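Putative cellulase CEL6 (Mycobacterium tuberculosis, PDB 1UP3) probably hydrolyses internal beta-1,4 linkages of cellulose, as a family 6 endoglucanase. Local coordinates at residues Y42-A47 / G54-R59; F48-V53 / G89-G94; E135-V140 / L174-V179; L165-M170 / G202-G207. All coordinates share one frame; numbering follows the deposited sequence.

Contact 1. Residues Y42-A47 / G54-R59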
loop_
_atom_site.group_PDB
_atom_site.type_symbol
_atom_site.label_atom_id
_atom_site.label_comp_id
_atom_site.label_asym_id
_atom_site.label_seq_id
_atom_site.Cartn_x
_atom_site.Cartn_y
_atom_site.Cartn_z
ATOM N N TYR A 42 3.139 -0.242 7.087
ATOM C CA TYR A 42 4.239 -1.159 7.355
ATOM C C TYR A 42 4.142 -2.322 6.366
ATOM O O TYR A 42 3.176 -3.042 6.359
ATOM C CB TYR A 42 4.140 -1.631 8.815
ATOM C CG TYR A 42 5.337 -2.426 9.283
ATOM C CD1 TYR A 42 6.507 -1.783 9.668
ATOM C CD2 TYR A 42 5.297 -3.789 9.359
ATOM C CE1 TYR A 42 7.618 -2.491 10.109
ATOM C CE2 TYR A 42 6.416 -4.518 9.804
ATOM C CZ TYR A 42 7.561 -3.863 10.165
ATOM O OH TYR A 42 8.677 -4.585 10.584
ATOM N N TRP A 43 5.180 -2.491 5.538
ATOM C CA TRP A 43 5.144 -3.465 4.461
ATOM C C TRP A 43 5.732 -4.788 4.927
ATOM O O TRP A 43 6.863 -4.805 5.481
ATOM C CB TRP A 43 5.947 -2.961 3.278
ATOM C CG TRP A 43 5.339 -1.791 2.532
ATOM C CD1 TRP A 43 5.000 -0.575 3.036
ATOM C CD2 TRP A 43 4.926 -1.779 1.172
ATOM N NE1 TRP A 43 4.463 0.216 2.039
ATOM C CE2 TRP A 43 4.399 -0.509 0.886
ATOM C CE3 TRP A 43 4.985 -2.725 0.135
ATOM C CZ2 TRP A 43 3.917 -0.155 -0.364
ATOM C CZ3 TRP A 43 4.525 -2.373 -1.112
ATOM C CH2 TRP A 43 3.981 -1.087 -1.357
ATOM N N LEU A 44 5.021 -5.877 4.653
ATOM C CA LEU A 44 5.467 -7.237 4.985
ATOM C C LEU A 44 5.621 -8.059 3.702
ATOM O O LEU A 44 4.816 -7.958 2.780
ATOM C CB LEU A 44 4.444 -7.894 5.866
ATOM C CG LEU A 44 4.161 -7.169 7.179
ATOM C CD1 LEU A 44 2.978 -7.848 7.880
ATOM C CD2 LEU A 44 5.397 -7.166 8.040
ATOM N N ASP A 45 6.663 -8.857 3.653
ATOM C CA ASP A 45 6.891 -9.764 2.546
ATOM C C ASP A 45 7.578 -11.048 2.981
ATOM O O ASP A 45 7.478 -11.433 4.128
ATOM C CB ASP A 45 7.594 -9.037 1.409
ATOM C CG ASP A 45 9.014 -8.619 1.731
ATOM O OD1 ASP A 45 9.530 -8.934 2.836
ATOM O OD2 ASP A 45 9.707 -7.961 0.890
ATOM N N GLN A 46 8.239 -11.699 2.030
ATOM C CA GLN A 46 8.834 -13.014 2.283
ATOM C C GLN A 46 10.027 -12.975 3.229
ATOM O O GLN A 46 10.492 -14.033 3.670
ATOM C CB GLN A 46 9.227 -13.718 0.977
ATOM C CG GLN A 46 10.505 -13.214 0.297
ATOM C CD GLN A 46 10.443 -11.793 -0.202
ATOM O OE1 GLN A 46 9.392 -11.303 -0.647
ATOM N NE2 GLN A 46 11.561 -11.116 -0.128
ATOM N N ALA A 47 10.483 -11.789 3.594
ATOM C CA ALA A 47 11.470 -11.639 4.676
ATOM C C ALA A 47 10.916 -12.028 6.049
ATOM O O ALA A 47 11.667 -12.167 7.008
ATOM C CB ALA A 47 11.978 -10.233 4.740
ATOM N N GLY A 54 3.261 -14.055 12.323
ATOM C CA GLY A 54 2.172 -13.867 13.254
ATOM C C GLY A 54 2.583 -13.028 14.448
ATOM O O GLY A 54 1.865 -12.107 14.850
ATOM N N GLY A 55 3.737 -13.344 15.022
ATOM C CA GLY A 55 4.277 -12.570 16.117
ATOM C C GLY A 55 4.613 -11.169 15.707
ATOM O O GLY A 55 4.374 -10.234 16.471
ATOM N N THR A 56 5.157 -10.980 14.503
ATOM C CA THR A 56 5.475 -9.642 14.013
ATOM C C THR A 56 4.212 -8.784 13.895
ATOM O O THR A 56 4.196 -7.610 14.277
ATOM C CB THR A 56 6.173 -9.788 12.662
ATOM O OG1 THR A 56 7.382 -10.558 12.848
ATOM C CG2 THR A 56 6.635 -8.437 12.143
ATOM N N VAL A 57 3.165 -9.387 13.358
ATOM C CA VAL A 57 1.895 -8.689 13.167
ATOM C C VAL A 57 1.233 -8.397 14.511
ATOM O O VAL A 57 0.739 -7.279 14.708
ATOM C CB VAL A 57 0.963 -9.482 12.232
ATOM C CG1 VAL A 57 -0.472 -8.966 12.263
ATOM C CG2 VAL A 57 1.534 -9.469 10.836
ATOM N N ALA A 58 1.245 -9.367 15.433
ATOM C CA ALA A 58 0.639 -9.140 16.744
ATOM C C ALA A 58 1.370 -8.000 17.482
ATOM O O ALA A 58 0.730 -7.168 18.157
ATOM C CB ALA A 58 0.667 -10.382 17.576
ATOM N N ARG A 59 2.684 -7.943 17.352
ATOM C CA ARG A 59 3.501 -6.903 17.988
ATOM C C ARG A 59 3.104 -5.544 17.436
ATOM O O ARG A 59 2.887 -4.593 18.177
ATOM C CB ARG A 59 4.995 -7.162 17.707
ATOM C CG ARG A 59 5.941 -6.156 18.259
ATOM C CD ARG A 59 7.381 -6.486 17.900
ATOM N NE ARG A 59 8.303 -5.511 18.442
ATOM C CZ ARG A 59 8.575 -4.360 17.859
ATOM N NH1 ARG A 59 8.012 -4.042 16.708
ATOM N NH2 ARG A 59 9.425 -3.521 18.421
#
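L44 and V57 show how the first strand of a beta-alpha-beta crossover is joined to its own helix: strand 42-44 runs into helix 50-66, which leads on to strand 72-75. CD1 of L44 lies 3.7 Å from CG2 of V57, methyl against methyl, and the two side chains slant across one another rather than running side by side. L44 stands up from the strand toward the helix. Its CG is anti to its carbonyl carbon (chi1 -59°), and chi2 near 180° extends the chain to CD1, the methyl that meets V57, while CD2 branches off on the T56 side. There CD2 comes only to 4.5 Å from CG2 of T56, a loose approach, although T56 also points at the strand. V57 turns CG2 beside its backbone N to reach the leucine. L44 is further enclosed by L73 and L75 of the adjoining strand and by W100, while V57 also packs on L108. Next along the chain, D45 OD1 accepts from A47 N at 3.1 Å, an Asx turn, with the N-H arriving 52° out of the carboxylate plane, while OD2 forms a salt bridge with R81. No hydrogen bond or charge pair spans strand and helix segments here, which implies that their hold on each other is dispersive and hydrophobic, the polar bonding of the strand going to its neighbour in the sheet.

Contact 2. Residues F48-V53 / G89-G94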
loop_
_atom_site.group_PDB
_atom_site.type_symbol
_atom_site.label_atom_id
_atom_site.label_comp_id
_atom_site.label_asym_id
_atom_site.label_seq_id
_atom_site.Cartn_x
_atom_site.Cartn_y
_atom_site.Cartn_z
ATOM N N PHE A 48 9.575 -12.102 6.167
ATOM C CA PHE A 48 8.878 -12.452 7.395
ATOM C C PHE A 48 8.196 -13.792 7.132
ATOM O O PHE A 48 7.104 -13.849 6.558
ATOM C CB PHE A 48 7.829 -11.395 7.745
ATOM C CG PHE A 48 8.371 -10.009 7.864
ATOM C CD1 PHE A 48 8.555 -9.249 6.733
ATOM C CD2 PHE A 48 8.698 -9.478 9.099
ATOM C CE1 PHE A 48 9.062 -7.970 6.798
ATOM C CE2 PHE A 48 9.218 -8.182 9.187
ATOM C CZ PHE A 48 9.390 -7.431 8.016
ATOM N N PRO A 49 8.850 -14.899 7.476
ATOM C CA PRO A 49 8.299 -16.203 7.078
ATOM C C PRO A 49 7.015 -16.575 7.799
ATOM O O PRO A 49 6.765 -16.024 8.860
ATOM C CB PRO A 49 9.405 -17.192 7.474
ATOM C CG PRO A 49 10.186 -16.486 8.542
ATOM C CD PRO A 49 10.104 -15.005 8.221
ATOM N N PRO A 50 6.215 -17.512 7.267
ATOM C CA PRO A 50 5.013 -17.988 7.936
ATOM C C PRO A 50 5.229 -18.365 9.394
ATOM O O PRO A 50 4.344 -18.167 10.253
ATOM C CB PRO A 50 4.596 -19.194 7.085
ATOM C CG PRO A 50 5.126 -18.893 5.750
ATOM C CD PRO A 50 6.391 -18.153 5.943
ATOM N N ALA A 51 6.406 -18.907 9.689
ATOM C CA ALA A 51 6.667 -19.425 11.018
ATOM C C ALA A 51 6.659 -18.345 12.071
ATOM O O ALA A 51 6.418 -18.649 13.265
ATOM C CB ALA A 51 8.000 -20.105 11.048
ATOM N N THR A 52 6.989 -17.106 11.687
ATOM C CA THR A 52 7.138 -16.027 12.659
ATOM C C THR A 52 6.324 -14.766 12.406
ATOM O O THR A 52 6.239 -13.899 13.284
ATOM C CB THR A 52 8.604 -15.628 12.816
ATOM O OG1 THR A 52 9.076 -15.102 11.571
ATOM C CG2 THR A 52 9.477 -16.899 13.171
ATOM N N VAL A 53 5.763 -14.609 11.209
ATOM C CA VAL A 53 5.100 -13.344 10.870
ATOM C C VAL A 53 3.895 -13.031 11.773
ATOM O O VAL A 53 3.540 -11.858 11.957
ATOM C CB VAL A 53 4.697 -13.306 9.381
ATOM C CG1 VAL A 53 3.587 -14.305 9.034
ATOM C CG2 VAL A 53 4.258 -11.890 8.954
ATOM N N GLY A 89 10.511 -10.594 -5.960
ATOM C CA GLY A 89 10.450 -11.185 -4.626
ATOM C C GLY A 89 9.184 -12.009 -4.460
ATOM O O GLY A 89 8.727 -12.644 -5.408
ATOM N N GLY A 90 8.620 -11.973 -3.261
ATOM C CA GLY A 90 7.473 -12.803 -2.954
ATOM C C GLY A 90 7.846 -14.243 -2.636
ATOM O O GLY A 90 9.008 -14.684 -2.787
ATOM N N PHE A 91 6.854 -14.964 -2.159
ATOM C CA PHE A 91 6.997 -16.366 -1.858
ATOM C C PHE A 91 7.145 -17.197 -3.129
ATOM O O PHE A 91 6.683 -16.815 -4.210
ATOM C CB PHE A 91 5.850 -16.843 -0.977
ATOM C CG PHE A 91 5.996 -16.359 0.424
ATOM C CD1 PHE A 91 6.823 -17.042 1.316
ATOM C CD2 PHE A 91 5.380 -15.220 0.842
ATOM C CE1 PHE A 91 7.024 -16.578 2.593
ATOM C CE2 PHE A 91 5.589 -14.752 2.132
ATOM C CZ PHE A 91 6.395 -15.429 2.991
ATOM N N ALA A 92 7.758 -18.359 -2.972
ATOM C CA ALA A 92 8.063 -19.190 -4.127
ATOM C C ALA A 92 6.820 -19.820 -4.747
ATOM O O ALA A 92 6.723 -19.865 -5.973
ATOM C CB ALA A 92 9.066 -20.257 -3.748
ATOM N N THR A 93 5.878 -20.272 -3.922
ATOM C CA THR A 93 4.708 -20.988 -4.395
ATOM C C THR A 93 3.439 -20.500 -3.702
ATOM O O THR A 93 3.478 -19.858 -2.650
ATOM C CB THR A 93 4.821 -22.496 -4.111
ATOM O OG1 THR A 93 4.776 -22.718 -2.704
ATOM C CG2 THR A 93 6.134 -23.056 -4.588
ATOM N N GLY A 94 2.314 -20.841 -4.289
ATOM C CA GLY A 94 1.028 -20.570 -3.701
ATOM C C GLY A 94 0.813 -21.235 -2.357
ATOM O O GLY A 94 0.215 -20.640 -1.461
#
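F91 meets P50 where a loop of the seven-stranded parallel alpha/beta barrel, the one between strand 72-75 and helix 94-108, crosses the start of helix 50-66. The aromatic side chain does most of the reaching. With CG anti to its carbonyl carbon (chi1 -74°) and the ring set roughly perpendicular to the CA-CB-CG plane (chi2 -82°), it extends toward the other segment and presents its far end. CE1 lies 3.8 Å from CD of P50 and CZ is 4.0 Å from the same carbon, so the proline, C-gamma exo, touches with the ring carbon next to its nitrogen. F48 behaves differently: its phenyl group leads away, and its backbone stands in for it. The ring of F91 also meets W100, the planes about 50° apart, and the F91 backbone is hydrogen-bonded to that of G77. Ahead of F91 the chain passes through G89 and G90, both with positive phi, strained with a side chain; beyond it, T93 N-caps helix 94-108 through a bond from D96 N to its OG1. Where the F91 ring meets P50, F48 O also lies near its plane at the edge, 4.0 Å from CZ, while receiving a weak hydrogen bond from W100 NE1.

Contact 3. Residues E135-V140 / L174-V179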
loop_
_atom_site.group_PDB
_atom_site.type_symbol
_atom_site.label_atom_id
_atom_site.label_comp_id
_atom_site.label_asym_id
_atom_site.label_seq_id
_atom_site.Cartn_x
_atom_site.Cartn_y
_atom_site.Cartn_z
ATOM N N GLU A 135 -4.185 -18.737 -10.687
ATOM C CA GLU A 135 -3.576 -19.026 -9.403
ATOM C C GLU A 135 -3.479 -17.735 -8.578
ATOM O O GLU A 135 -3.805 -17.709 -7.371
ATOM C CB GLU A 135 -2.196 -19.613 -9.583
ATOM C CG GLU A 135 -1.560 -19.941 -8.256
ATOM C CD GLU A 135 -0.119 -20.366 -8.341
ATOM O OE1 GLU A 135 0.741 -19.637 -8.919
ATOM O OE2 GLU A 135 0.168 -21.425 -7.777
ATOM N N ARG A 136 -2.978 -16.670 -9.200
ATOM C CA ARG A 136 -2.790 -15.400 -8.471
ATOM C C ARG A 136 -4.141 -14.891 -7.960
ATOM O O ARG A 136 -4.239 -14.443 -6.816
ATOM C CB ARG A 136 -2.121 -14.349 -9.375
ATOM C CG ARG A 136 -2.058 -12.945 -8.755
ATOM C CD ARG A 136 -1.176 -12.005 -9.450
ATOM N NE ARG A 136 0.228 -12.275 -9.278
ATOM C CZ ARG A 136 1.177 -11.458 -9.695
ATOM N NH1 ARG A 136 0.834 -10.304 -10.287
ATOM N NH2 ARG A 136 2.437 -11.752 -9.573
ATOM N N PHE A 137 -5.165 -14.953 -8.803
ATOM C CA PHE A 137 -6.495 -14.488 -8.391
ATOM C C PHE A 137 -6.986 -15.338 -7.200
ATOM O O PHE A 137 -7.533 -14.800 -6.231
ATOM C CB PHE A 137 -7.506 -14.531 -9.534
ATOM C CG PHE A 137 -7.206 -13.587 -10.689
ATOM C CD1 PHE A 137 -6.375 -12.509 -10.542
ATOM C CD2 PHE A 137 -7.768 -13.811 -11.931
ATOM C CE1 PHE A 137 -6.113 -11.657 -11.615
ATOM C CE2 PHE A 137 -7.500 -12.954 -12.990
ATOM C CZ PHE A 137 -6.684 -11.876 -12.808
ATOM N N ASP A 138 -6.763 -16.655 -7.260
ATOM C CA ASP A 138 -7.097 -17.534 -6.135
ATOM C C ASP A 138 -6.377 -17.190 -4.841
ATOM O O ASP A 138 -6.982 -17.278 -3.763
ATOM C CB ASP A 138 -6.863 -18.993 -6.485
ATOM C CG ASP A 138 -7.777 -19.494 -7.576
ATOM O OD1 ASP A 138 -8.814 -18.851 -7.878
ATOM O OD2 ASP A 138 -7.502 -20.542 -8.189
ATOM N N LEU A 139 -5.111 -16.770 -4.936
ATOM C CA LEU A 139 -4.338 -16.370 -3.768
ATOM C C LEU A 139 -4.836 -15.056 -3.167
ATOM O O LEU A 139 -4.918 -14.928 -1.950
ATOM C CB LEU A 139 -2.853 -16.272 -4.138
ATOM C CG LEU A 139 -2.228 -17.622 -4.483
ATOM C CD1 LEU A 139 -0.794 -17.384 -4.958
ATOM C CD2 LEU A 139 -2.294 -18.621 -3.400
ATOM N N VAL A 140 -5.219 -14.107 -4.015
ATOM C CA VAL A 140 -5.762 -12.868 -3.519
ATOM C C VAL A 140 -7.118 -13.135 -2.868
ATOM O O VAL A 140 -7.427 -12.562 -1.831
ATOM C CB VAL A 140 -5.809 -11.779 -4.607
ATOM C CG1 VAL A 140 -6.482 -10.516 -4.056
ATOM C CG2 VAL A 140 -4.380 -11.471 -5.055
ATOM N N LEU A 174 -11.663 -7.518 -9.234
ATOM C CA LEU A 174 -12.043 -7.350 -7.808
ATOM C C LEU A 174 -13.256 -8.207 -7.466
ATOM O O LEU A 174 -13.314 -8.809 -6.392
ATOM C CB LEU A 174 -12.364 -5.881 -7.532
ATOM C CG LEU A 174 -11.137 -4.966 -7.497
ATOM C CD1 LEU A 174 -11.587 -3.510 -7.527
ATOM C CD2 LEU A 174 -10.309 -5.191 -6.239
ATOM N N ASN A 175 -14.219 -8.272 -8.388
ATOM C CA ASN A 175 -15.414 -9.068 -8.142
ATOM C C ASN A 175 -15.042 -10.538 -8.052
ATOM O O ASN A 175 -15.560 -11.235 -7.177
ATOM C CB ASN A 175 -16.500 -8.768 -9.184
ATOM C CG ASN A 175 -17.176 -7.433 -8.926
ATOM O OD1 ASN A 175 -17.322 -6.985 -7.757
ATOM N ND2 ASN A 175 -17.602 -6.776 -10.004
ATOM N N ASP A 176 -14.139 -10.989 -8.911
ATOM C CA ASP A 176 -13.655 -12.366 -8.879
ATOM C C ASP A 176 -12.947 -12.754 -7.593
ATOM O O ASP A 176 -12.986 -13.923 -7.219
ATOM C CB ASP A 176 -12.690 -12.637 -10.015
ATOM C CG ASP A 176 -12.362 -14.128 -10.146
ATOM O OD1 ASP A 176 -13.306 -14.906 -10.417
ATOM O OD2 ASP A 176 -11.216 -14.627 -9.967
ATOM N N VAL A 177 -12.282 -11.815 -6.915
ATOM C CA VAL A 177 -11.548 -12.190 -5.698
ATOM C C VAL A 177 -12.356 -11.910 -4.432
ATOM O O VAL A 177 -11.842 -12.010 -3.346
ATOM C CB VAL A 177 -10.128 -11.530 -5.629
ATOM C CG1 VAL A 177 -9.291 -11.892 -6.849
ATOM C CG2 VAL A 177 -10.270 -10.006 -5.438
ATOM N N GLY A 178 -13.628 -11.566 -4.622
ATOM C CA GLY A 178 -14.574 -11.340 -3.560
ATOM C C GLY A 178 -14.423 -10.045 -2.820
ATOM O O GLY A 178 -14.574 -10.024 -1.623
ATOM N N VAL A 179 -14.147 -8.950 -3.526
ATOM C CA VAL A 179 -14.063 -7.620 -2.925
ATOM C C VAL A 179 -15.258 -7.270 -2.011
ATOM O O VAL A 179 -15.112 -6.504 -1.058
ATOM C CB VAL A 179 -13.859 -6.530 -4.014
ATOM C CG1 VAL A 179 -15.100 -6.407 -4.899
ATOM C CG2 VAL A 179 -13.509 -5.187 -3.416
#
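V177 packs against F137 and V140 just where a Schellman motif ends helix 167-176 beside helix 130-147, two outer helices of the alpha/beta barrel. The valine can be followed outward from its backbone. CB touches V140, at 4.1 Å from CG1. CG1, anti to the carbonyl carbon (chi1 -57°), lies over the opposing helix backbone, 3.5 Å from F137 O, and also borders F137 CB at 4.2 Å and V140 CB at 4.1 Å. CG2 takes the crowded position between backbone N and carbonyl carbon, and reaches CG1 of V140. The two valines thus slant across each other, branch against branch, and L122 adds to the packing round V177. D176 also points at helix 130-147; its side chain crosses that of F137 at about a right angle, ring and carboxylate planes 70° apart, and OD2 comes to 3.7 Å from F137 CB. R141 forms a salt bridge with D138 and a hydrogen bond to the backbone carbonyl of D176; its charge may ease the nearness of the two carboxylates. The helix is closed by G178, whose positive phi lets V179 N donate back to L174 O at 3.0 Å, while G178 N bonds to N175 O at 3.2 Å.

Contact 4. Residues L165-M170 / G202-G207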
loop_
_atom_site.group_PDB
_atom_site.type_symbol
_atom_site.label_atom_id
_atom_site.label_comp_id
_atom_site.label_asym_id
_atom_site.label_seq_id
_atom_site.Cartn_x
_atom_site.Cartn_y
_atom_site.Cartn_z
ATOM N N LEU A 165 -5.221 -0.482 -15.587
ATOM C CA LEU A 165 -6.361 -1.163 -16.217
ATOM C C LEU A 165 -7.543 -0.215 -16.247
ATOM O O LEU A 165 -7.625 0.726 -15.476
ATOM C CB LEU A 165 -6.750 -2.442 -15.463
ATOM C CG LEU A 165 -5.718 -3.517 -15.235
ATOM C CD1 LEU A 165 -6.444 -4.742 -14.676
ATOM C CD2 LEU A 165 -5.010 -3.813 -16.521
ATOM N N SER A 166 -8.501 -0.473 -17.132
ATOM C CA SER A 166 -9.753 0.223 -17.068
ATOM C C SER A 166 -10.565 -0.108 -15.816
ATOM O O SER A 166 -10.346 -1.141 -15.167
ATOM C CB SER A 166 -10.602 -0.084 -18.288
ATOM O OG SER A 166 -11.131 -1.387 -18.163
ATOM N N ALA A 167 -11.484 0.785 -15.480
ATOM C CA ALA A 167 -12.385 0.577 -14.335
ATOM C C ALA A 167 -13.140 -0.740 -14.507
ATOM O O ALA A 167 -13.273 -1.513 -13.551
ATOM C CB ALA A 167 -13.350 1.718 -14.147
ATOM N N GLU A 168 -13.594 -1.017 -15.726
ATOM C CA GLU A 168 -14.344 -2.238 -15.996
ATOM C C GLU A 168 -13.472 -3.485 -15.822
ATOM O O GLU A 168 -13.894 -4.499 -15.208
ATOM C CB GLU A 168 -14.910 -2.147 -17.418
ATOM C CG GLU A 168 -15.954 -1.028 -17.620
ATOM C CD GLU A 168 -15.434 0.433 -17.852
ATOM O OE1 GLU A 168 -14.165 0.723 -17.887
ATOM O OE2 GLU A 168 -16.335 1.342 -18.044
ATOM N N ALA A 169 -12.258 -3.447 -16.345
ATOM C CA ALA A 169 -11.341 -4.559 -16.254
ATOM C C ALA A 169 -10.954 -4.839 -14.773
ATOM O O ALA A 169 -10.956 -6.005 -14.327
ATOM C CB ALA A 169 -10.103 -4.303 -17.092
ATOM N N MET A 170 -10.687 -3.781 -14.031
ATOM C CA MET A 170 -10.264 -3.959 -12.644
ATOM C C MET A 170 -11.473 -4.380 -11.795
ATOM O O MET A 170 -11.343 -5.239 -10.910
ATOM C CB MET A 170 -9.555 -2.720 -12.130
ATOM C CG MET A 170 -9.008 -2.871 -10.715
ATOM S SD MET A 170 -8.040 -4.363 -10.387
ATOM C CE MET A 170 -6.461 -3.856 -10.955
ATOM N N GLY A 202 -11.982 5.708 -8.718
ATOM C CA GLY A 202 -12.515 4.980 -7.581
ATOM C C GLY A 202 -14.037 4.944 -7.547
ATOM O O GLY A 202 -14.658 3.924 -7.261
ATOM N N GLU A 203 -14.663 6.077 -7.825
ATOM C CA GLU A 203 -16.109 6.100 -7.835
ATOM C C GLU A 203 -16.642 5.214 -8.953
ATOM O O GLU A 203 -17.686 4.599 -8.776
ATOM C CB GLU A 203 -16.618 7.543 -7.951
ATOM C CG GLU A 203 -16.300 8.404 -6.714
ATOM C CD GLU A 203 -16.848 7.893 -5.400
ATOM O OE1 GLU A 203 -18.052 7.526 -5.371
ATOM O OE2 GLU A 203 -16.096 7.889 -4.370
ATOM N N ALA A 204 -15.954 5.156 -10.090
ATOM C CA ALA A 204 -16.353 4.285 -11.202
ATOM C C ALA A 204 -16.261 2.819 -10.802
ATOM O O ALA A 204 -17.223 2.040 -11.005
ATOM C CB ALA A 204 -15.532 4.552 -12.420
ATOM N N ILE A 205 -15.172 2.459 -10.146
ATOM C CA ILE A 205 -14.986 1.070 -9.729
ATOM C C ILE A 205 -16.008 0.738 -8.645
ATOM O O ILE A 205 -16.574 -0.352 -8.647
ATOM C CB ILE A 205 -13.551 0.778 -9.291
ATOM C CG1 ILE A 205 -12.588 0.868 -10.491
ATOM C CG2 ILE A 205 -13.444 -0.581 -8.558
ATOM C CD1 ILE A 205 -11.138 0.647 -10.140
ATOM N N SER A 206 -16.234 1.661 -7.726
ATOM C CA SER A 206 -17.231 1.480 -6.679
ATOM C C SER A 206 -18.599 1.137 -7.283
ATOM O O SER A 206 -19.273 0.212 -6.841
ATOM C CB SER A 206 -17.325 2.711 -5.800
ATOM O OG SER A 206 -18.316 2.550 -4.788
ATOM N N GLY A 207 -18.992 1.853 -8.334
ATOM C CA GLY A 207 -20.236 1.584 -9.027
ATOM C C GLY A 207 -20.338 0.199 -9.627
ATOM O O GLY A 207 -21.441 -0.366 -9.716
#
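A167 and I205 illustrate how a small residue lets two helices come close: their CA atoms are only 5.3 Å apart. The methyl of A167 points at helix 195-208 and meets two residues, with CB 3.8 Å from CG1 of I205 and 4.0 Å from CB of A204. The alanine pair meets methyl to methyl, whereas the isoleucine reaches across with the outer part of its side chain. Its CG1 is anti to the carbonyl carbon (chi1 -67°), and the branch then runs straight on (chi2 178°), so that CG1 passes A167 and CD1 goes further to M170, ending 4.2 Å from CG. The methionine, at a slant to I205, touches with its CG alone; bends at chi2 and chi3 turn its sulfur end away. The approaching helix begins here, N-capped by S166, whose OG accepts from A169 N at 3.0 Å with a nearly straight bond (162°). M170 continues onto L122 and A123 of helix 121-124, and Y201 bonds to L165 O. E203 holds the other flank of helix 195-208 through Y214 of strand 213-217. Helices 167-176 and 195-208 follow strands 153-158 and 184-187, adjacent in the barrel, so the contact packs consecutive helices.

Overall arrangement
The four contacts follow the barrel wall in two touching pairs. Contacts 1 and 2 share helix 50-66 (centres 10 Å apart), Q46 OE1 lying 2.8 Å from G90 N. Contacts 3 and 4 share helix 167-176 (centres 15 Å apart), L174 CD1 lying 3.6 Å from I205 CG2. G94 of contact 2 packs on L139 of contact 3, linking the pairs, while contacts 1 and 4 lie on opposite sides of the chain's centre. None holds a residue of the glycan pocket; the side chain of M170 is about 10 Å from bound glucose, that of F137 about 14 Å from the thio-sugar. Y42 and R59 line a pocket holding a polyether, probably from the crystallisation liquor.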